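PDB 3LP9: LS-24, which is a seed albumin of the hemopexin fold that probably binds hemin as a monomer or spermine as a dimer and may take part in oxidative stress responses. Local coordinates for residues N167-S172 / D209-I214; V186-D191 / A195-T200. One frame throughout, in Å; residues are numbered along the deposited sequence.

Interaction 1. Residues N167-S172 / D209-I214; sequences NTIFES and DGVREI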
loop_
_atom_site.group_PDB
_atom_site.type_symbol
_atom_site.label_atom_id
_atom_site.label_comp_id
_atom_site.label_asym_id
_atom_site.label_seq_id
_atom_site.Cartn_x
_atom_site.Cartn_y
_atom_site.Cartn_z
ATOM N N ASN A 167 -17.239 -24.375 -20.054
ATOM C CA ASN A 167 -18.619 -23.988 -20.389
ATOM C C ASN A 167 -19.440 -23.540 -19.192
ATOM O O ASN A 167 -20.643 -23.742 -19.163
ATOM C CB ASN A 167 -19.343 -25.125 -21.155
ATOM C CG ASN A 167 -18.605 -25.523 -22.429
ATOM O OD1 ASN A 167 -18.275 -24.673 -23.289
ATOM N ND2 ASN A 167 -18.287 -26.824 -22.544
ATOM N N THR A 168 -18.753 -22.983 -18.199
ATOM C CA THR A 168 -19.332 -22.434 -16.980
ATOM C C THR A 168 -18.693 -21.055 -16.841
ATOM O O THR A 168 -17.742 -20.729 -17.536
ATOM C CB THR A 168 -19.051 -23.310 -15.708
ATOM O OG1 THR A 168 -17.678 -23.204 -15.285
ATOM C CG2 THR A 168 -19.363 -24.776 -15.959
ATOM N N ILE A 169 -19.258 -20.231 -15.969
ATOM C CA ILE A 169 -18.790 -18.898 -15.659
ATOM C C ILE A 169 -17.412 -18.882 -15.025
ATOM O O ILE A 169 -16.674 -17.915 -15.086
ATOM C CB ILE A 169 -19.844 -18.234 -14.768
ATOM C CG1 ILE A 169 -19.987 -18.989 -13.440
ATOM C CG2 ILE A 169 -21.209 -18.168 -15.547
ATOM C CD1 ILE A 169 -20.658 -18.220 -12.436
ATOM N N PHE A 170 -17.049 -19.984 -14.415
ATOM C CA PHE A 170 -15.733 -20.113 -13.736
ATOM C C PHE A 170 -14.562 -20.321 -14.708
ATOM O O PHE A 170 -13.410 -20.052 -14.368
ATOM C CB PHE A 170 -15.803 -21.167 -12.621
ATOM C CG PHE A 170 -16.688 -20.774 -11.484
ATOM C CD1 PHE A 170 -16.279 -19.792 -10.577
ATOM C CD2 PHE A 170 -17.968 -21.333 -11.353
ATOM C CE1 PHE A 170 -17.125 -19.397 -9.567
ATOM C CE2 PHE A 170 -18.819 -20.947 -10.298
ATOM C CZ PHE A 170 -18.400 -20.008 -9.421
ATOM N N GLU A 171 -14.871 -20.780 -15.931
ATOM C CA GLU A 171 -13.873 -20.983 -17.020
ATOM C C GLU A 171 -12.982 -19.745 -17.268
ATOM O O GLU A 171 -11.795 -19.878 -17.602
ATOM C CB GLU A 171 -14.621 -21.410 -18.262
ATOM C CG GLU A 171 -13.886 -21.390 -19.534
ATOM C CD GLU A 171 -14.729 -21.966 -20.683
ATOM O OE1 GLU A 171 -15.989 -21.977 -20.605
ATOM O OE2 GLU A 171 -14.107 -22.375 -21.696
ATOM N N SER A 172 -13.576 -18.553 -17.061
ATOM C CA SER A 172 -12.908 -17.287 -17.191
ATOM C C SER A 172 -12.500 -16.582 -15.893
ATOM O O SER A 172 -12.149 -15.389 -15.938
ATOM C CB SER A 172 -13.810 -16.347 -17.960
ATOM O OG SER A 172 -15.012 -16.107 -17.256
ATOM N N ASP A 209 -23.620 -30.614 -8.027
ATOM C CA ASP A 209 -24.974 -30.142 -8.229
ATOM C C ASP A 209 -25.125 -28.888 -9.074
ATOM O O ASP A 209 -26.140 -28.190 -9.023
ATOM C CB ASP A 209 -25.674 -30.067 -6.873
ATOM C CG ASP A 209 -25.739 -31.430 -6.166
ATOM O OD1 ASP A 209 -26.389 -32.382 -6.671
ATOM O OD2 ASP A 209 -25.108 -31.533 -5.106
ATOM N N GLY A 210 -24.108 -28.596 -9.866
ATOM C CA GLY A 210 -24.104 -27.425 -10.743
ATOM C C GLY A 210 -23.869 -26.114 -10.029
ATOM O O GLY A 210 -23.651 -26.097 -8.793
ATOM N N VAL A 211 -23.895 -25.020 -10.800
ATOM C CA VAL A 211 -23.737 -23.652 -10.313
ATOM C C VAL A 211 -25.024 -23.074 -9.743
ATOM O O VAL A 211 -26.022 -22.920 -10.445
ATOM C CB VAL A 211 -23.174 -22.724 -11.425
ATOM C CG1 VAL A 211 -23.052 -21.304 -10.967
ATOM C CG2 VAL A 211 -21.843 -23.285 -11.937
ATOM N N ARG A 212 -24.998 -22.686 -8.466
ATOM C CA ARG A 212 -26.201 -22.149 -7.851
ATOM C C ARG A 212 -25.978 -20.799 -7.259
ATOM O O ARG A 212 -24.900 -20.182 -7.396
ATOM C CB ARG A 212 -26.747 -23.140 -6.812
ATOM C CG ARG A 212 -27.375 -24.421 -7.385
ATOM C CD ARG A 212 -27.163 -25.635 -6.522
ATOM N NE ARG A 212 -27.736 -26.857 -7.097
ATOM C CZ ARG A 212 -29.032 -27.151 -7.089
ATOM N NH1 ARG A 212 -29.906 -26.290 -6.521
ATOM N NH2 ARG A 212 -29.463 -28.258 -7.688
ATOM N N GLU A 213 -27.016 -20.303 -6.603
ATOM C CA GLU A 213 -26.998 -18.996 -5.964
ATOM C C GLU A 213 -26.593 -19.111 -4.535
ATOM O O GLU A 213 -27.058 -19.999 -3.833
ATOM C CB GLU A 213 -28.340 -18.321 -6.080
ATOM C CG GLU A 213 -28.847 -18.458 -7.438
ATOM C CD GLU A 213 -29.326 -17.186 -8.038
ATOM O OE1 GLU A 213 -30.009 -16.439 -7.305
ATOM O OE2 GLU A 213 -29.073 -16.938 -9.265
ATOM N N ILE A 214 -25.652 -18.216 -4.170
ATOM C CA ILE A 214 -25.042 -18.108 -2.848
ATOM C C ILE A 214 -26.091 -18.126 -1.682
ATOM O O ILE A 214 -25.987 -18.953 -0.755
ATOM C CB ILE A 214 -24.122 -16.818 -2.769
ATOM C CG1 ILE A 214 -22.861 -16.969 -3.650
ATOM C CG2 ILE A 214 -23.726 -16.556 -1.341
ATOM C CD1 ILE A 214 -22.113 -15.714 -3.835
#
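The carbonyl oxygen of Ile169 is held from two sources, by a hydrogen bond from Lys190 NZ on strand 185-190 and by a weak one from Ser172 OG at 3.3 Å. The side chains of Ile169 and Phe170 both turn toward Val211, whose two methyls divide between them. CG1 of Val211 meets Ile169 CD1 at 4.2 Å; CG2 comes against the rim of the Phe170 ring, roughly in its plane, with CE2 the nearest ring atom. Because CG1 of Ile169 sits between its backbone N and carbonyl carbon (chi1 63°), it lies 3.7 Å above one face of the Phe170 ring, displaced toward the rim. No hydrogen bond crosses the contact; polar groups close each segment on itself instead. Asn167 N donates to Glu171 OE1 from above the carboxylate plane (2.8 Å), while Arg212 NE reaches back to Asp209 O, also 2.8 Å away. The contact joins the loop leading into strand 176-179, first of the fourth propeller blade, to the segment carrying that blade's outermost strand, 212-213. Phe170 rests on the middle strands 185-190 and 193-198; in the partner segment, Arg212 pairs through its backbone with Tyr194 of strand 193-198, and Glu213 occupies the N-cap of helix 214-217.

Interaction 2. Residues V186-D191 / A195-T200; sequences VYFFKD and ARVKVT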
loop_
_atom_site.group_PDB
_atom_site.type_symbol
_atom_site.label_atom_id
_atom_site.label_comp_id
_atom_site.label_asym_id
_atom_site.label_seq_id
_atom_site.Cartn_x
_atom_site.Cartn_y
_atom_site.Cartn_z
ATOM N N VAL A 186 -14.029 -27.570 -2.373
ATOM C CA VAL A 186 -13.602 -26.184 -2.563
ATOM C C VAL A 186 -14.801 -25.405 -3.011
ATOM O O VAL A 186 -15.655 -25.944 -3.695
ATOM C CB VAL A 186 -12.400 -26.045 -3.590
ATOM C CG1 VAL A 186 -11.885 -24.629 -3.585
ATOM C CG2 VAL A 186 -11.293 -27.014 -3.233
ATOM N N TYR A 187 -14.881 -24.161 -2.549
ATOM C CA TYR A 187 -15.933 -23.263 -2.907
ATOM C C TYR A 187 -15.348 -22.172 -3.759
ATOM O O TYR A 187 -14.317 -21.605 -3.431
ATOM C CB TYR A 187 -16.622 -22.651 -1.661
ATOM C CG TYR A 187 -17.474 -23.576 -0.866
ATOM C CD1 TYR A 187 -18.702 -23.994 -1.343
ATOM C CD2 TYR A 187 -17.046 -24.060 0.386
ATOM C CE1 TYR A 187 -19.498 -24.883 -0.614
ATOM C CE2 TYR A 187 -17.817 -24.917 1.133
ATOM C CZ TYR A 187 -19.031 -25.343 0.624
ATOM O OH TYR A 187 -19.771 -26.217 1.335
ATOM N N PHE A 188 -16.022 -21.868 -4.859
ATOM C CA PHE A 188 -15.645 -20.788 -5.818
ATOM C C PHE A 188 -16.822 -19.875 -5.889
ATOM O O PHE A 188 -17.968 -20.332 -6.000
ATOM C CB PHE A 188 -15.328 -21.354 -7.251
ATOM C CG PHE A 188 -14.090 -22.209 -7.302
ATOM C CD1 PHE A 188 -12.828 -21.632 -7.576
ATOM C CD2 PHE A 188 -14.157 -23.580 -7.028
ATOM C CE1 PHE A 188 -11.681 -22.422 -7.554
ATOM C CE2 PHE A 188 -13.016 -24.353 -7.036
ATOM C CZ PHE A 188 -11.771 -23.756 -7.311
ATOM N N PHE A 189 -16.561 -18.573 -5.818
ATOM C CA PHE A 189 -17.649 -17.587 -5.919
ATOM C C PHE A 189 -17.408 -16.702 -7.138
ATOM O O PHE A 189 -16.258 -16.466 -7.567
ATOM C CB PHE A 189 -17.723 -16.694 -4.666
ATOM C CG PHE A 189 -17.860 -17.450 -3.353
ATOM C CD1 PHE A 189 -19.017 -18.189 -3.047
ATOM C CD2 PHE A 189 -16.825 -17.422 -2.412
ATOM C CE1 PHE A 189 -19.133 -18.877 -1.838
ATOM C CE2 PHE A 189 -16.924 -18.106 -1.182
ATOM C CZ PHE A 189 -18.109 -18.835 -0.898
ATOM N N LYS A 190 -18.510 -16.197 -7.660
ATOM C CA LYS A 190 -18.499 -15.330 -8.810
ATOM C C LYS A 190 -19.866 -14.709 -8.857
ATOM O O LYS A 190 -20.903 -15.423 -8.989
ATOM C CB LYS A 190 -18.228 -16.114 -10.091
ATOM C CG LYS A 190 -18.215 -15.248 -11.292
ATOM C CD LYS A 190 -16.905 -15.413 -11.952
ATOM C CE LYS A 190 -16.869 -14.668 -13.232
ATOM N NZ LYS A 190 -15.721 -15.137 -14.032
ATOM N N ASP A 191 -19.887 -13.399 -8.692
ATOM C CA ASP A 191 -21.163 -12.641 -8.604
ATOM C C ASP A 191 -22.050 -13.267 -7.529
ATOM O O ASP A 191 -21.604 -13.441 -6.404
ATOM C CB ASP A 191 -21.891 -12.554 -9.967
ATOM C CG ASP A 191 -20.924 -12.267 -11.111
ATOM O OD1 ASP A 191 -20.061 -11.366 -10.923
ATOM O OD2 ASP A 191 -20.980 -12.969 -12.163
ATOM N N ALA A 195 -19.869 -22.352 -6.801
ATOM C CA ALA A 195 -19.715 -23.700 -7.291
ATOM C C ALA A 195 -19.020 -24.440 -6.109
ATOM O O ALA A 195 -18.044 -23.971 -5.515
ATOM C CB ALA A 195 -18.886 -23.688 -8.528
ATOM N N ARG A 196 -19.627 -25.533 -5.684
ATOM C CA ARG A 196 -19.040 -26.395 -4.670
ATOM C C ARG A 196 -18.357 -27.502 -5.457
ATOM O O ARG A 196 -19.002 -28.306 -6.074
ATOM C CB ARG A 196 -20.110 -26.964 -3.755
ATOM C CG ARG A 196 -19.492 -27.817 -2.719
ATOM C CD ARG A 196 -20.403 -28.919 -2.424
ATOM N NE ARG A 196 -20.530 -29.282 -1.001
ATOM C CZ ARG A 196 -21.691 -29.662 -0.486
ATOM N NH1 ARG A 196 -22.769 -29.645 -1.262
ATOM N NH2 ARG A 196 -21.780 -30.015 0.789
ATOM N N VAL A 197 -17.027 -27.500 -5.449
ATOM C CA VAL A 197 -16.264 -28.475 -6.278
ATOM C C VAL A 197 -15.577 -29.541 -5.436
ATOM O O VAL A 197 -15.167 -29.279 -4.312
ATOM C CB VAL A 197 -15.216 -27.705 -7.158
ATOM C CG1 VAL A 197 -14.447 -28.608 -7.993
ATOM C CG2 VAL A 197 -15.944 -26.719 -8.056
ATOM N N LYS A 198 -15.407 -30.733 -6.001
ATOM C CA LYS A 198 -14.619 -31.823 -5.388
ATOM C C LYS A 198 -13.376 -31.981 -6.243
ATOM O O LYS A 198 -13.474 -32.292 -7.441
ATOM C CB LYS A 198 -15.427 -33.134 -5.371
ATOM C CG LYS A 198 -14.593 -34.484 -5.352
ATOM C CD LYS A 198 -14.044 -34.751 -3.984
ATOM C CE LYS A 198 -14.948 -35.730 -3.306
ATOM N NZ LYS A 198 -14.099 -36.368 -2.227
ATOM N N VAL A 199 -12.208 -31.731 -5.647
ATOM C CA VAL A 199 -10.954 -31.821 -6.364
ATOM C C VAL A 199 -10.149 -33.022 -5.867
ATOM O O VAL A 199 -10.554 -33.775 -4.966
ATOM C CB VAL A 199 -10.131 -30.521 -6.347
ATOM C CG1 VAL A 199 -11.018 -29.289 -6.562
ATOM C CG2 VAL A 199 -9.406 -30.363 -5.022
ATOM N N THR A 200 -8.992 -33.214 -6.471
ATOM C CA THR A 200 -8.193 -34.444 -6.286
ATOM C C THR A 200 -6.876 -33.991 -7.006
ATOM O O THR A 200 -6.969 -33.442 -8.152
ATOM C CB THR A 200 -9.048 -35.610 -6.908
ATOM O OG1 THR A 200 -8.947 -36.827 -6.127
ATOM C CG2 THR A 200 -8.777 -35.832 -8.435
#
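Phe188 brings CD2 and CE2 of its ring obliquely against Val197 CG2, CD2 at 3.8 Å, on the apolar face of a beta hairpin whose strands 185-190 and 193-198 are the two middle strands of a four-stranded blade in the hemopexin beta-propeller. A chi1 of -67° swings the ring to the side of the backbone N, opposite the carbonyl carbon. Val186 and Ala195 point to this same face. The CB atoms of Phe188 and Ala195 lie 4.4 Å apart, and farther along Val186 CG2 touches Val199 CG1 at 4.0 Å. Phe165 meets the Phe188 ring edge-to-face; the side chain of Phe188 also touches Ala177, and Phe170 comes in beside its CB.

Beneath these side chains the backbones run antiparallel, with 148° between the strand directions. Val186 and Val197 form a hydrogen-bonded pair, N of Val186 to O of Val197 at 2.8 Å and N of Val197 to O of Val186 at 2.7 Å. Phe188 and Ala195 make the second such pair, again with two bonds. Between them Tyr187 and Arg196 are a non-hydrogen-bonded pair, and Tyr187 CA approaches Ala195 O at 3.4 Å in a CA-H...O contact.

The other face belongs to that middle pair. The side chains of Tyr187 and Arg196 run alongside each other in the same direction, ring and guanidinium planes 21° apart, and the aliphatic part of the arginine does the touching: CG is 3.6 Å from Tyr187 CE1. Their polar ends find separate partners, Arg196 NE a salt bridge with Glu185 and Tyr187 OH a hydrogen bond with Tyr217 OH. Between Arg196 NE and Tyr187 OH themselves the separation is 3.9 Å.

Both interactions belong to one propeller blade, their centres about 8 Å apart. Interaction 2 is its buried middle, two adjacent strands joined by a ladder of backbone bonds with large side chains on both faces. Interaction 1 lies farther from the centre of the chain, partly buried, and joins a loop to the segment carrying the last strand of the same sheet by apolar touches alone. Phe170 ties them together: its CE2 packs tightly on Ala195 CB, and its CZ approaches Phe188 O. Lys190, from the first strand of the hairpin, adds a polar tie to the loop.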